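Local atomic coordinates of sensor histidine kinase (Rhodopseudomonas palustris, PDB entry 3VA9), a protein that probably autophosphorylates on a histidine with ATP as a two-component sensor kinase, this piece being its CHASE3-type four-helix-bundle sensor domain. Residues A[83-86]-A[87-91]; A[118-121]-A[122-125]. All coordinates share one frame; numbering follows the deposited sequence.

Contact 1 of 2, residues A[83-86]-A[87-91]; sequences ELRL and LTDMR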
loop_
_atom_site.group_PDB
_atom_site.type_symbol
_atom_site.label_atom_id
_atom_site.label_comp_id
_atom_site.label_asym_id
_atom_site.label_seq_id
_atom_site.Cartn_x
_atom_site.Cartn_y
_atom_site.Cartn_z
ATOM N N GLU A 83 -10.837 0.944 -6.096
ATOM C CA GLU A 83 -9.751 1.331 -6.992
ATOM C C GLU A 83 -8.381 1.320 -6.310
ATOM O O GLU A 83 -7.429 0.739 -6.840
ATOM C CB GLU A 83 -10.058 2.683 -7.642
ATOM C CG GLU A 83 -11.171 2.577 -8.683
ATOM C CD GLU A 83 -12.053 3.814 -8.772
ATOM O OE1 GLU A 83 -11.627 4.902 -8.326
ATOM O OE2 GLU A 83 -13.180 3.690 -9.301
ATOM N N LEU A 84 -8.287 1.945 -5.137
ATOM C CA LEU A 84 -7.053 1.912 -4.347
ATOM C C LEU A 84 -6.597 0.465 -4.125
ATOM O O LEU A 84 -5.430 0.126 -4.331
ATOM C CB LEU A 84 -7.258 2.598 -2.992
ATOM C CG LEU A 84 -6.085 2.463 -2.015
ATOM C CD1 LEU A 84 -4.880 3.229 -2.527
ATOM C CD2 LEU A 84 -6.462 2.936 -0.612
ATOM N N ARG A 85 -7.541 -0.381 -3.720
ATOM C CA ARG A 85 -7.266 -1.783 -3.411
ATOM C C ARG A 85 -6.698 -2.561 -4.589
ATOM O O ARG A 85 -5.805 -3.394 -4.417
ATOM C CB ARG A 85 -8.539 -2.476 -2.933
ATOM C CG ARG A 85 -8.300 -3.906 -2.517
ATOM C CD ARG A 85 -8.458 -4.035 -1.018
ATOM N NE ARG A 85 -7.670 -5.127 -0.459
ATOM C CZ ARG A 85 -7.990 -5.757 0.666
ATOM N NH1 ARG A 85 -9.088 -5.407 1.328
ATOM N NH2 ARG A 85 -7.220 -6.735 1.123
ATOM N N LEU A 86 -7.237 -2.308 -5.780
ATOM C CA LEU A 86 -6.680 -2.874 -7.000
ATOM C C LEU A 86 -5.208 -2.495 -7.109
ATOM O O LEU A 86 -4.347 -3.344 -7.369
ATOM C CB LEU A 86 -7.439 -2.370 -8.237
ATOM C CG LEU A 86 -6.877 -2.785 -9.611
ATOM C CD1 LEU A 86 -6.824 -4.305 -9.740
ATOM C CD2 LEU A 86 -7.689 -2.189 -10.757
ATOM N N LEU A 87 -4.933 -1.209 -6.915
ATOM C CA LEU A 87 -3.579 -0.675 -7.038
ATOM C C LEU A 87 -2.661 -1.254 -5.963
ATOM O O LEU A 87 -1.530 -1.630 -6.252
ATOM C CB LEU A 87 -3.598 0.860 -6.968
ATOM C CG LEU A 87 -4.239 1.620 -8.148
ATOM C CD1 LEU A 87 -4.432 3.103 -7.837
ATOM C CD2 LEU A 87 -3.438 1.453 -9.433
ATOM N N THR A 88 -3.147 -1.338 -4.725
ATOM C CA THR A 88 -2.320 -1.874 -3.638
ATOM C C THR A 88 -2.091 -3.386 -3.784
ATOM O O THR A 88 -1.023 -3.881 -3.441
ATOM C CB THR A 88 -2.855 -1.513 -2.220
ATOM O OG1 THR A 88 -4.155 -2.075 -2.024
ATOM C CG2 THR A 88 -2.936 -0.012 -2.038
ATOM N N ASP A 89 -3.084 -4.111 -4.306
ATOM C CA ASP A 89 -2.901 -5.532 -4.619
ATOM C C ASP A 89 -1.820 -5.773 -5.693
ATOM O O ASP A 89 -0.983 -6.669 -5.561
ATOM C CB ASP A 89 -4.232 -6.189 -5.037
ATOM C CG ASP A 89 -5.102 -6.609 -3.841
ATOM O OD1 ASP A 89 -4.771 -6.280 -2.679
ATOM O OD2 ASP A 89 -6.134 -7.276 -4.074
ATOM N N MET A 90 -1.834 -4.981 -6.760
ATOM C CA MET A 90 -0.794 -5.094 -7.779
ATOM C C MET A 90 0.586 -4.737 -7.207
ATOM O O MET A 90 1.576 -5.375 -7.526
ATOM C CB MET A 90 -1.113 -4.206 -8.984
ATOM C CG MET A 90 -2.460 -4.501 -9.652
ATOM S SD MET A 90 -2.890 -3.280 -10.920
ATOM C CE MET A 90 -1.486 -3.465 -12.006
ATOM N N ARG A 91 0.642 -3.712 -6.365
ATOM C CA ARG A 91 1.907 -3.274 -5.777
ATOM C C ARG A 91 2.462 -4.334 -4.827
ATOM O O ARG A 91 3.637 -4.697 -4.906
ATOM C CB ARG A 91 1.739 -1.936 -5.046
ATOM C CG ARG A 91 3.044 -1.382 -4.462
ATOM C CD ARG A 91 4.172 -1.391 -5.510
ATOM N NE ARG A 91 5.360 -0.674 -5.045
ATOM C CZ ARG A 91 6.576 -0.815 -5.560
ATOM N NH1 ARG A 91 6.777 -1.647 -6.570
ATOM N NH2 ARG A 91 7.596 -0.118 -5.066
#
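Leu-84 with Thr-88, Arg-85 with Asp-89 and Leu-86 with Met-90 form a local contact of side chains one turn apart within helix 75-101 of the four-helix bundle. Four consecutive i to i+4 backbone bonds carry it; the shortest runs from Thr-88 N to Leu-84 O, 2.7 Å. Side chains follow the same spacing. On the buried side CG2 of Thr-88 lies 3.8 Å from CD1 of Leu-84, a methyl-to-methyl touch. The other branch of Thr-88, OG1, sits between backbone N and carbonyl carbon (chi1 62°), which turns it back to within 3.2 Å of Arg-85 O. Arg-85 O is the acceptor of Asp-89 N, at 2.8 Å. OD1 of Asp-89 meets the edge of the Arg-85 guanidinium in a long salt bridge, 3.8 Å to NE, with carboxylate and guanidinium planes 76° apart. NH1 makes the stronger salt bridge, to Asp-65 of helix 47-70, so the group has two carboxylate partners. SD of Met-90 lies 4.2 Å from CG of Leu-86. Leu-84 also packs on Leu-64 of helix 47-70 and on Leu-129 of helix 121-142, while Leu-87 reaches Ile-125. Leu-84 and Thr-88 are buried toward helices 47-70 and 121-142, Arg-85 and Asp-89 lie at the flank, and Leu-86 and Met-90 lie on the surface: one helix of a four-helix bundle packed against two neighbours.

Contact 2 of 2, residues A[118-121]-A[122-125]; sequences VDRL and TERI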
loop_
_atom_site.group_PDB
_atom_site.type_symbol
_atom_site.label_atom_id
_atom_site.label_comp_id
_atom_site.label_asym_id
_atom_site.label_seq_id
_atom_site.Cartn_x
_atom_site.Cartn_y
_atom_site.Cartn_z
ATOM N N VAL A 118 8.180 0.578 -13.965
ATOM C CA VAL A 118 7.518 1.151 -15.132
ATOM C C VAL A 118 6.016 1.319 -14.929
ATOM O O VAL A 118 5.357 2.038 -15.680
ATOM C CB VAL A 118 7.782 0.320 -16.418
ATOM C CG1 VAL A 118 9.267 -0.006 -16.543
ATOM C CG2 VAL A 118 6.950 -0.958 -16.427
ATOM N N ASP A 119 5.473 0.654 -13.915
ATOM C CA ASP A 119 4.036 0.702 -13.675
ATOM C C ASP A 119 3.636 1.892 -12.806
ATOM O O ASP A 119 2.468 2.269 -12.772
ATOM C CB ASP A 119 3.549 -0.616 -13.063
ATOM C CG ASP A 119 3.811 -1.804 -13.969
ATOM O OD1 ASP A 119 3.193 -1.872 -15.054
ATOM O OD2 ASP A 119 4.642 -2.661 -13.601
ATOM N N ARG A 120 4.611 2.472 -12.105
ATOM C CA ARG A 120 4.395 3.679 -11.309
ATOM C C ARG A 120 3.285 3.490 -10.273
ATOM O O ARG A 120 2.576 4.435 -9.916
ATOM C CB ARG A 120 4.068 4.869 -12.218
ATOM C CG ARG A 120 5.164 5.232 -13.215
ATOM C CD ARG A 120 4.662 6.279 -14.207
ATOM N NE ARG A 120 5.657 6.631 -15.220
ATOM C CZ ARG A 120 5.418 7.429 -16.259
ATOM N NH1 ARG A 120 4.214 7.959 -16.429
ATOM N NH2 ARG A 120 6.382 7.697 -17.132
ATOM N N LEU A 121 3.140 2.263 -9.795
ATOM C CA LEU A 121 2.087 1.940 -8.842
ATOM C C LEU A 121 2.156 2.815 -7.593
ATOM O O LEU A 121 1.127 3.162 -7.007
ATOM C CB LEU A 121 2.146 0.455 -8.488
ATOM C CG LEU A 121 1.591 -0.400 -9.630
ATOM C CD1 LEU A 121 1.814 -1.910 -9.400
ATOM C CD2 LEU A 121 0.122 -0.067 -9.824
ATOM N N THR A 122 3.373 3.181 -7.205
ATOM C CA THR A 122 3.596 4.044 -6.049
ATOM C C THR A 122 2.983 5.440 -6.240
ATOM O O THR A 122 2.243 5.927 -5.388
ATOM C CB THR A 122 5.099 4.172 -5.756
ATOM O OG1 THR A 122 5.611 2.894 -5.359
ATOM C CG2 THR A 122 5.348 5.184 -4.646
ATOM N N GLU A 123 3.288 6.075 -7.361
ATOM C CA GLU A 123 2.681 7.355 -7.698
ATOM C C GLU A 123 1.167 7.212 -7.772
ATOM O O GLU A 123 0.428 8.051 -7.256
ATOM C CB GLU A 123 3.209 7.871 -9.042
ATOM C CG GLU A 123 4.688 8.253 -9.051
ATOM C CD GLU A 123 5.621 7.057 -9.192
ATOM O OE1 GLU A 123 5.134 5.912 -9.316
ATOM O OE2 GLU A 123 6.851 7.269 -9.185
ATOM N N ARG A 124 0.712 6.143 -8.423
ATOM C CA ARG A 124 -0.713 5.939 -8.661
ATOM C C ARG A 124 -1.473 5.720 -7.354
ATOM O O ARG A 124 -2.591 6.213 -7.184
ATOM C CB ARG A 124 -0.937 4.792 -9.646
ATOM C CG ARG A 124 -0.566 5.145 -11.083
ATOM C CD ARG A 124 -0.330 3.912 -11.930
ATOM N NE ARG A 124 -1.562 3.199 -12.252
ATOM C CZ ARG A 124 -1.595 2.014 -12.855
ATOM N NH1 ARG A 124 -0.460 1.406 -13.177
ATOM N NH2 ARG A 124 -2.756 1.430 -13.123
ATOM N N ILE A 125 -0.855 5.005 -6.421
ATOM C CA ILE A 125 -1.461 4.818 -5.111
ATOM C C ILE A 125 -1.590 6.140 -4.351
ATOM O O ILE A 125 -2.641 6.426 -3.777
ATOM C CB ILE A 125 -0.695 3.797 -4.268
ATOM C CG1 ILE A 125 -0.943 2.386 -4.805
ATOM C CG2 ILE A 125 -1.127 3.886 -2.812
ATOM C CD1 ILE A 125 0.148 1.403 -4.442
#
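Arg-124 reaches back from the first turn of helix 121-142 to Asp-119 in the loop before it, a helix N-terminus contact in which Arg-120 holds the N-cap position. The backbone of Arg-120 has positive phi (57°), a left-handed conformation that turns the chain from loop into helix. Its carbonyl then accepts the first-turn bond from Arg-124 N, 2.9 Å between N and O, and Leu-121 O takes Ile-125 N in the next.

The packed part gathers round Leu-121, which is buried against Met-90 and Gln-94 of helix 75-101. Its CD2 methyl lies over one face of the Arg-124 guanidinium, displaced toward the rim and 3.7 Å from NH1. Ile-125, also buried, folds its CG1 branch back along the first turn, to 3.1 Å from Leu-121 O.

The surface side is looser. Arg-120 carries the end of its side chain away from the helix, while the Glu-123 chain, bent at chi2 (80°), brings OE1 to 3.3 Å from Arg-120 CB. The two side chains cross with their charged ends apart: Arg-120 NE and Glu-123 OE1 are 6.0 Å from each other, so any attraction between them is probably weak. OE1 also comes near Arg-120 O, an acceptor facing an acceptor.

Arg-124, also at the surface, ties the helix to the loop. A bend at chi3 (72°) swings its flat group toward the preceding residues, and NH1 donates to a lone pair of Asp-119 O at 3.1 Å, with the oxygen lying in the guanidinium plane.

How the contacts relate
Contact 1 comes first along the chain, midway in helix 75-101; contact 2 follows at the start of helix 121-142, after helix 106-116 and a short loop. Their centres are about 10 Å apart, and the two helices meet side by side within the one CHASE3 sensor domain. Leu-121 bridges them: its CD1 lies 3.7 Å from Met-90 CB and equally far from Arg-91 N. About a turn later in the last helix and a turn earlier in helix 75-101, Leu-87 CD1 lies 3.7 Å from Arg-124 O, as expected for antiparallel helices. The start of the last helix is thereby seated against the middle of helix 75-101, where part of the bundle's helix-helix interface is built.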